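PDB 4KKI: transcobalamin-1 from Homo sapiens, which binds vitamin B12 (cobalamin) extremely tightly, at femtomolar affinity, and shields it from stomach acid. Local coordinates for residues R35-P38 with L39-T42; M72-M75 with I76-K80; T274-Q278 with G279-N283. All coordinates share one frame; numbering follows the deposited sequence.

Interaction 1: R35-P38 with L39-T42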
loop_
_atom_site.group_PDB
_atom_site.type_symbol
_atom_site.label_atom_id
_atom_site.label_comp_id
_atom_site.label_asym_id
_atom_site.label_seq_id
_atom_site.Cartn_x
_atom_site.Cartn_y
_atom_site.Cartn_z
ATOM N N ARG A 35 -14.142 -2.383 -18.226
ATOM C CA ARG A 35 -13.786 -1.207 -17.439
ATOM C C ARG A 35 -12.505 -1.414 -16.634
ATOM O O ARG A 35 -11.888 -0.450 -16.184
ATOM C CB ARG A 35 -14.935 -0.816 -16.506
ATOM C CG ARG A 35 -16.101 -0.140 -17.205
ATOM C CD ARG A 35 -17.196 0.209 -16.213
ATOM N NE ARG A 35 -18.181 1.124 -16.780
ATOM C CZ ARG A 35 -18.122 2.447 -16.667
ATOM N NH1 ARG A 35 -17.123 3.014 -16.005
ATOM N NH2 ARG A 35 -19.063 3.204 -17.215
ATOM N N LEU A 36 -12.108 -2.670 -16.458
ATOM C CA LEU A 36 -10.889 -2.984 -15.719
ATOM C C LEU A 36 -9.657 -3.009 -16.620
ATOM O O LEU A 36 -8.534 -3.143 -16.136
ATOM C CB LEU A 36 -11.031 -4.320 -14.989
ATOM C CG LEU A 36 -12.155 -4.380 -13.955
ATOM C CD1 LEU A 36 -12.127 -5.702 -13.208
ATOM C CD2 LEU A 36 -12.050 -3.213 -12.991
ATOM N N LYS A 37 -9.877 -2.881 -17.925
ATOM C CA LYS A 37 -8.788 -2.899 -18.907
ATOM C C LYS A 37 -7.650 -1.897 -18.644
ATOM O O LYS A 37 -6.481 -2.261 -18.783
ATOM C CB LYS A 37 -9.329 -2.730 -20.335
ATOM C CG LYS A 37 -8.879 -3.807 -21.319
ATOM C CD LYS A 37 -7.362 -3.871 -21.435
ATOM C CE LYS A 37 -6.911 -4.856 -22.508
ATOM N NZ LYS A 37 -7.273 -4.408 -23.884
ATOM N N PRO A 38 -7.977 -0.636 -18.284
ATOM C CA PRO A 38 -6.876 0.298 -18.007
ATOM C C PRO A 38 -5.946 -0.196 -16.907
ATOM O O PRO A 38 -4.737 0.034 -16.979
ATOM C CB PRO A 38 -7.607 1.564 -17.555
ATOM C CG PRO A 38 -8.900 1.507 -18.282
ATOM C CD PRO A 38 -9.281 0.054 -18.262
ATOM N N LEU A 39 -6.503 -0.875 -15.909
ATOM C CA LEU A 39 -5.696 -1.449 -14.841
ATOM C C LEU A 39 -4.767 -2.502 -15.422
ATOM O O LEU A 39 -3.576 -2.536 -15.109
ATOM C CB LEU A 39 -6.580 -2.083 -13.767
ATOM C CG LEU A 39 -7.603 -1.190 -13.065
ATOM C CD1 LEU A 39 -8.302 -1.967 -11.960
ATOM C CD2 LEU A 39 -6.939 0.056 -12.510
ATOM N N LEU A 40 -5.326 -3.356 -16.273
ATOM C CA LEU A 40 -4.567 -4.420 -16.914
ATOM C C LEU A 40 -3.457 -3.826 -17.773
ATOM O O LEU A 40 -2.301 -4.233 -17.673
ATOM C CB LEU A 40 -5.490 -5.309 -17.758
ATOM C CG LEU A 40 -6.673 -5.960 -17.029
ATOM C CD1 LEU A 40 -7.574 -6.730 -17.991
ATOM C CD2 LEU A 40 -6.186 -6.867 -15.910
ATOM N N ASN A 41 -3.814 -2.850 -18.604
ATOM C CA ASN A 41 -2.843 -2.176 -19.457
ATOM C C ASN A 41 -1.695 -1.563 -18.667
ATOM O O ASN A 41 -0.533 -1.801 -18.978
ATOM C CB ASN A 41 -3.521 -1.109 -20.320
ATOM C CG ASN A 41 -4.477 -1.706 -21.332
ATOM O OD1 ASN A 41 -4.307 -2.847 -21.764
ATOM N ND2 ASN A 41 -5.487 -0.936 -21.719
ATOM N N THR A 42 -2.035 -0.791 -17.639
ATOM C CA THR A 42 -1.046 -0.169 -16.761
ATOM C C THR A 42 -0.030 -1.173 -16.206
ATOM O O THR A 42 1.177 -0.937 -16.252
ATOM C CB THR A 42 -1.734 0.564 -15.587
ATOM O OG1 THR A 42 -2.432 1.714 -16.081
ATOM C CG2 THR A 42 -0.714 1.006 -14.553
#

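Interaction 2: M72-M75 with I76-K80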
loop_
_atom_site.group_PDB
_atom_site.type_symbol
_atom_site.label_atom_id
_atom_site.label_comp_id
_atom_site.label_asym_id
_atom_site.label_seq_id
_atom_site.Cartn_x
_atom_site.Cartn_y
_atom_site.Cartn_z
ATOM N N MET A 72 5.434 -12.223 -14.718
ATOM C CA MET A 72 5.847 -13.343 -13.884
ATOM C C MET A 72 7.362 -13.542 -13.955
ATOM O O MET A 72 8.021 -13.736 -12.932
ATOM C CB MET A 72 5.123 -14.618 -14.315
ATOM C CG MET A 72 5.597 -15.866 -13.598
ATOM S SD MET A 72 5.162 -15.840 -11.852
ATOM C CE MET A 72 3.375 -15.799 -11.971
ATOM N N GLN A 73 7.906 -13.484 -15.167
ATOM C CA GLN A 73 9.345 -13.614 -15.381
ATOM C C GLN A 73 10.102 -12.463 -14.732
ATOM O O GLN A 73 11.172 -12.658 -14.155
ATOM C CB GLN A 73 9.666 -13.664 -16.876
ATOM C CG GLN A 73 9.161 -14.913 -17.571
ATOM C CD GLN A 73 9.218 -14.810 -19.084
ATOM O OE1 GLN A 73 8.822 -15.736 -19.791
ATOM N NE2 GLN A 73 9.706 -13.682 -19.588
ATOM N N LYS A 74 9.543 -11.262 -14.835
ATOM C CA LYS A 74 10.160 -10.094 -14.227
ATOM C C LYS A 74 10.224 -10.248 -12.713
ATOM O O LYS A 74 11.232 -9.917 -12.092
ATOM C CB LYS A 74 9.396 -8.818 -14.589
ATOM C CG LYS A 74 10.009 -7.558 -13.990
ATOM C CD LYS A 74 9.184 -6.322 -14.296
ATOM C CE LYS A 74 9.782 -5.090 -13.630
ATOM N NZ LYS A 74 8.895 -3.900 -13.747
ATOM N N MET A 75 9.145 -10.758 -12.124
ATOM C CA MET A 75 9.073 -10.885 -10.674
ATOM C C MET A 75 10.086 -11.892 -10.152
ATOM O O MET A 75 10.756 -11.644 -9.150
ATOM C CB MET A 75 7.669 -11.281 -10.218
ATOM C CG MET A 75 7.542 -11.368 -8.703
ATOM S SD MET A 75 6.051 -12.202 -8.128
ATOM C CE MET A 75 6.296 -13.848 -8.788
ATOM N N ILE A 76 10.190 -13.028 -10.834
ATOM C CA ILE A 76 11.128 -14.075 -10.448
ATOM C C ILE A 76 12.556 -13.545 -10.494
ATOM O O ILE A 76 13.355 -13.801 -9.591
ATOM C CB ILE A 76 11.001 -15.314 -11.356
ATOM C CG1 ILE A 76 9.607 -15.928 -11.224
ATOM C CG2 ILE A 76 12.066 -16.348 -11.011
ATOM C CD1 ILE A 76 9.262 -16.363 -9.814
ATOM N N GLN A 77 12.862 -12.793 -11.546
ATOM C CA GLN A 77 14.171 -12.174 -11.701
ATOM C C GLN A 77 14.460 -11.219 -10.542
ATOM O O GLN A 77 15.563 -11.213 -9.997
ATOM C CB GLN A 77 14.255 -11.432 -13.036
ATOM C CG GLN A 77 15.589 -10.750 -13.289
ATOM C CD GLN A 77 15.603 -9.964 -14.585
ATOM O OE1 GLN A 77 14.608 -9.920 -15.309
ATOM N NE2 GLN A 77 16.735 -9.335 -14.884
ATOM N N GLN A 78 13.468 -10.419 -10.167
ATOM C CA GLN A 78 13.617 -9.509 -9.035
ATOM C C GLN A 78 13.812 -10.278 -7.732
ATOM O O GLN A 78 14.655 -9.918 -6.911
ATOM C CB GLN A 78 12.405 -8.583 -8.912
ATOM C CG GLN A 78 12.300 -7.535 -10.008
ATOM C CD GLN A 78 11.112 -6.609 -9.814
ATOM O OE1 GLN A 78 10.195 -6.906 -9.045
ATOM N NE2 GLN A 78 11.125 -5.479 -10.510
ATOM N N ILE A 79 13.028 -11.336 -7.550
ATOM C CA ILE A 79 13.099 -12.139 -6.336
ATOM C C ILE A 79 14.454 -12.832 -6.214
ATOM O O ILE A 79 15.091 -12.781 -5.163
ATOM C CB ILE A 79 11.957 -13.176 -6.272
ATOM C CG1 ILE A 79 10.612 -12.468 -6.086
ATOM C CG2 ILE A 79 12.194 -14.166 -5.140
ATOM C CD1 ILE A 79 9.413 -13.395 -6.115
ATOM N N LYS A 80 14.896 -13.462 -7.298
ATOM C CA LYS A 80 16.185 -14.144 -7.301
ATOM C C LYS A 80 17.333 -13.165 -7.075
ATOM O O LYS A 80 18.317 -13.494 -6.417
ATOM C CB LYS A 80 16.390 -14.924 -8.603
ATOM C CG LYS A 80 15.556 -16.195 -8.701
ATOM C CD LYS A 80 15.854 -16.960 -9.981
ATOM C CE LYS A 80 15.097 -18.281 -10.026
ATOM N NZ LYS A 80 15.323 -19.004 -11.309
#

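Interaction 3: T274-Q278 with G279-N283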
loop_
_atom_site.group_PDB
_atom_site.type_symbol
_atom_site.label_atom_id
_atom_site.label_comp_id
_atom_site.label_asym_id
_atom_site.label_seq_id
_atom_site.Cartn_x
_atom_site.Cartn_y
_atom_site.Cartn_z
ATOM N N THR A 274 -15.307 4.795 -12.137
ATOM C CA THR A 274 -15.262 6.106 -12.771
ATOM C C THR A 274 -13.842 6.655 -12.744
ATOM O O THR A 274 -13.365 7.214 -13.732
ATOM C CB THR A 274 -16.198 7.098 -12.070
ATOM O OG1 THR A 274 -17.542 6.611 -12.132
ATOM C CG2 THR A 274 -16.125 8.461 -12.739
ATOM N N GLU A 275 -13.171 6.485 -11.608
ATOM C CA GLU A 275 -11.791 6.934 -11.454
ATOM C C GLU A 275 -10.866 6.242 -12.450
ATOM O O GLU A 275 -9.996 6.879 -13.042
ATOM C CB GLU A 275 -11.298 6.677 -10.027
ATOM C CG GLU A 275 -12.075 7.410 -8.944
ATOM C CD GLU A 275 -11.697 8.874 -8.830
ATOM O OE1 GLU A 275 -11.955 9.639 -9.783
ATOM O OE2 GLU A 275 -11.138 9.258 -7.782
ATOM N N ILE A 276 -11.057 4.936 -12.625
ATOM C CA ILE A 276 -10.250 4.152 -13.556
ATOM C C ILE A 276 -10.349 4.695 -14.977
ATOM O O ILE A 276 -9.337 4.862 -15.660
ATOM C CB ILE A 276 -10.671 2.669 -13.560
ATOM C CG1 ILE A 276 -10.478 2.053 -12.174
ATOM C CG2 ILE A 276 -9.877 1.889 -14.600
ATOM C CD1 ILE A 276 -10.947 0.618 -12.078
ATOM N N SER A 277 -11.572 4.978 -15.412
ATOM C CA SER A 277 -11.808 5.476 -16.760
ATOM C C SER A 277 -11.171 6.846 -16.959
ATOM O O SER A 277 -10.832 7.229 -18.077
ATOM C CB SER A 277 -13.308 5.542 -17.052
ATOM O OG SER A 277 -13.955 6.439 -16.168
ATOM N N GLN A 278 -11.004 7.580 -15.864
ATOM C CA GLN A 278 -10.385 8.899 -15.917
ATOM C C GLN A 278 -8.866 8.820 -15.795
ATOM O O GLN A 278 -8.183 9.842 -15.806
ATOM C CB GLN A 278 -10.965 9.802 -14.832
ATOM C CG GLN A 278 -12.442 10.095 -15.015
ATOM C CD GLN A 278 -13.052 10.789 -13.818
ATOM O OE1 GLN A 278 -12.464 10.814 -12.736
ATOM N NE2 GLN A 278 -14.237 11.358 -14.004
ATOM N N GLY A 279 -8.345 7.602 -15.683
ATOM C CA GLY A 279 -6.909 7.384 -15.633
ATOM C C GLY A 279 -6.291 7.644 -14.271
ATOM O O GLY A 279 -5.105 7.953 -14.173
ATOM N N ALA A 280 -7.091 7.512 -13.218
ATOM C CA ALA A 280 -6.610 7.771 -11.863
ATOM C C ALA A 280 -5.612 6.714 -11.399
ATOM O O ALA A 280 -4.809 6.960 -10.500
ATOM C CB ALA A 280 -7.776 7.858 -10.894
ATOM N N PHE A 281 -5.663 5.540 -12.017
ATOM C CA PHE A 281 -4.811 4.429 -11.610
ATOM C C PHE A 281 -3.703 4.135 -12.616
ATOM O O PHE A 281 -3.427 2.978 -12.931
ATOM C CB PHE A 281 -5.656 3.179 -11.361
ATOM C CG PHE A 281 -6.575 3.299 -10.182
ATOM C CD1 PHE A 281 -6.148 2.933 -8.918
ATOM C CD2 PHE A 281 -7.861 3.787 -10.336
ATOM C CE1 PHE A 281 -6.988 3.048 -7.827
ATOM C CE2 PHE A 281 -8.707 3.901 -9.248
ATOM C CZ PHE A 281 -8.269 3.532 -7.993
ATOM N N SER A 282 -3.064 5.192 -13.109
ATOM C CA SER A 282 -1.971 5.054 -14.065
ATOM C C SER A 282 -0.698 4.517 -13.407
ATOM O O SER A 282 0.181 3.986 -14.082
ATOM C CB SER A 282 -1.687 6.396 -14.742
ATOM O OG SER A 282 -1.382 7.390 -13.780
ATOM N N ASN A 283 -0.600 4.664 -12.091
ATOM C CA ASN A 283 0.520 4.101 -11.346
ATOM C C ASN A 283 0.291 2.604 -11.100
ATOM O O ASN A 283 -0.706 2.223 -10.490
ATOM C CB ASN A 283 0.696 4.854 -10.022
ATOM C CG ASN A 283 2.016 4.546 -9.338
ATOM O OD1 ASN A 283 2.436 3.391 -9.251
ATOM N ND2 ASN A 283 2.677 5.588 -8.841
HETATM O O HOH W 1 -6.910 4.426 -14.294
#

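Interaction 1: R35-P38 with L39-T42
L36 and L39 meet on the buried side, where 3-10 residues that end at L36 pass into helix 37-45 of the alpha6-alpha6 barrel domain. The tightly packed part is apolar. CD2 of L36 lies 4.1 Å from CD1 of L39, two methyl groups whose side chains meet at a slant. In L39 CG is turned beside the backbone N (chi1 -59°), which brings CD1 to the L36 methyl. Both leucines are buried: I276 and L273 of helix 265-277 and L294 of helix 284-294 press on L36, while I276, A287, V290 and L294 receive L39.

The backbone bonds mark the passage from 3-10 to alpha-helical spacing. L36 O accepts the N-H of L40 at 3.2 Å and takes a weak second bond from L39 N, a three-residue reach that accords with the 3-10 residues before the helix. One residue on, the bond from N41 N to K37 O is short, 2.7 Å, and almost straight at 174°.

The looser side belongs to K37 and N41, both partly exposed. The lysine chain bends at chi2 and again at chi4, and its CD comes within 3.2 Å of N41 OD1. This is a contact of the aliphatic stem with the amide oxygen; the ammonium NZ stays 4.0 Å from OD1, so the stem carbons, not the ammonium, make the contact. At the far end T42 turns back on the helix, with OG1 beside its own backbone N (chi1 -69°). This adds OG1 to the helical donor T42 N, and the two reach P38 O from opposite faces of its carbonyl plane, T42 N at 2.9 Å and T42 OG1 at 3.0 Å.

Interaction 2: M72-M75 with I76-K80
M75 O receives the N-H of I79 at 2.8 Å, the shortest polar bond between 72-75 and 76-80; its N-H...O angle is 157°. The same i to i+4 pattern joins I76 N to M72 O, Q77 N to Q73 O and Q78 N to K74 O, so an unbroken run of alpha-helical bonds spans the junction.

Apolar contacts run along one face. M75 and I79 lie side by side and point the same way, CG of M75 being 3.8 Å from CD1 of I79. The methionine chain then folds at its last torsion (chi3 63°), which brings CE to 4.0 Å from I76 CD1, where the two side chains slant past each other. V55 and V58 of helix 55-63 and A101 of helix 92-102 close on M75, and I98 and L102 pack on I79.

On another face the fully extended K74 passes Q78, with CE 3.4 Å from NE2. Their polar ends are engaged elsewhere: K74 NZ bonds to the carbonyls of S46 and N49, while Q78 OE1 takes A54 N and Q78 NE2 gives to T52 O. Both side chains thus tie the loop before helix 55-63 to this helix.

M75, I76 and I79 on one face and K74 and Q78 on another make this an amphipathic helix, packed on helices 55-63 and 92-102 in the alpha6-alpha6 barrel.

Interaction 3: T274-Q278 with G279-N283
Five residues separate A280 N from the carbonyl it binds, E275 O, where helix 265-277 ends; this hydrogen bond is 3.0 Å long with an angle of 162°. G279 N bonds to I276 O at 2.9 Å, but stands well above that carbonyl plane, 64° out of it. G279 has positive phi (80°), which turns the chain off the helix axis. Within the last turn, S277 OG gives a 2.6 Å bond to T274 O, which also accepts Q278 N from the same face.

One water extends the backbone network. It donates to I276 O and accepts from F281 N, each at 2.8 Å, so it bridges the last helical turn to F281 in the connection.

The apolar contacts gather round F281. I276 CG1 lies 3.6 Å from ring atom CD2 and E275 CB lies 3.9 Å from CE2, both approaching the ring obliquely. L39, A286 and V290 also pack on this buried ring. A280 CB packs 3.8 Å from E275 CB, whereas the glutamate chain bends at chi2 and leads its carboxylate away, to where OE2 bonds to T241 OG1.

G279 to S282 form a type I beta turn, and N283 is the N-cap of helix 284-294, which carries the cobalamin-binding Q289. The helix end itself, with its glycine and two backward bonds, is a Schellman motif.

Following the chain from its N terminus, interaction 1 comes first, at the start of helix 37-45, then interaction 2 inside helix 69-85, and interaction 3 last, at the junction of helices 265-277 and 284-294. Each is a local contact within a continuous stretch, closing no long loop, and the three follow in series with none enclosing or crossing another. Interactions 1 and 3 nevertheless meet in space: their centres are about 9 Å apart, and L39 CD2 packs 3.6 Å from F281 CB, joining helix 37-45 to the connection between helices 265-277 and 284-294. Interaction 2 stands apart, its centre about 22 Å from that of interaction 1 and 27 Å from that of interaction 3.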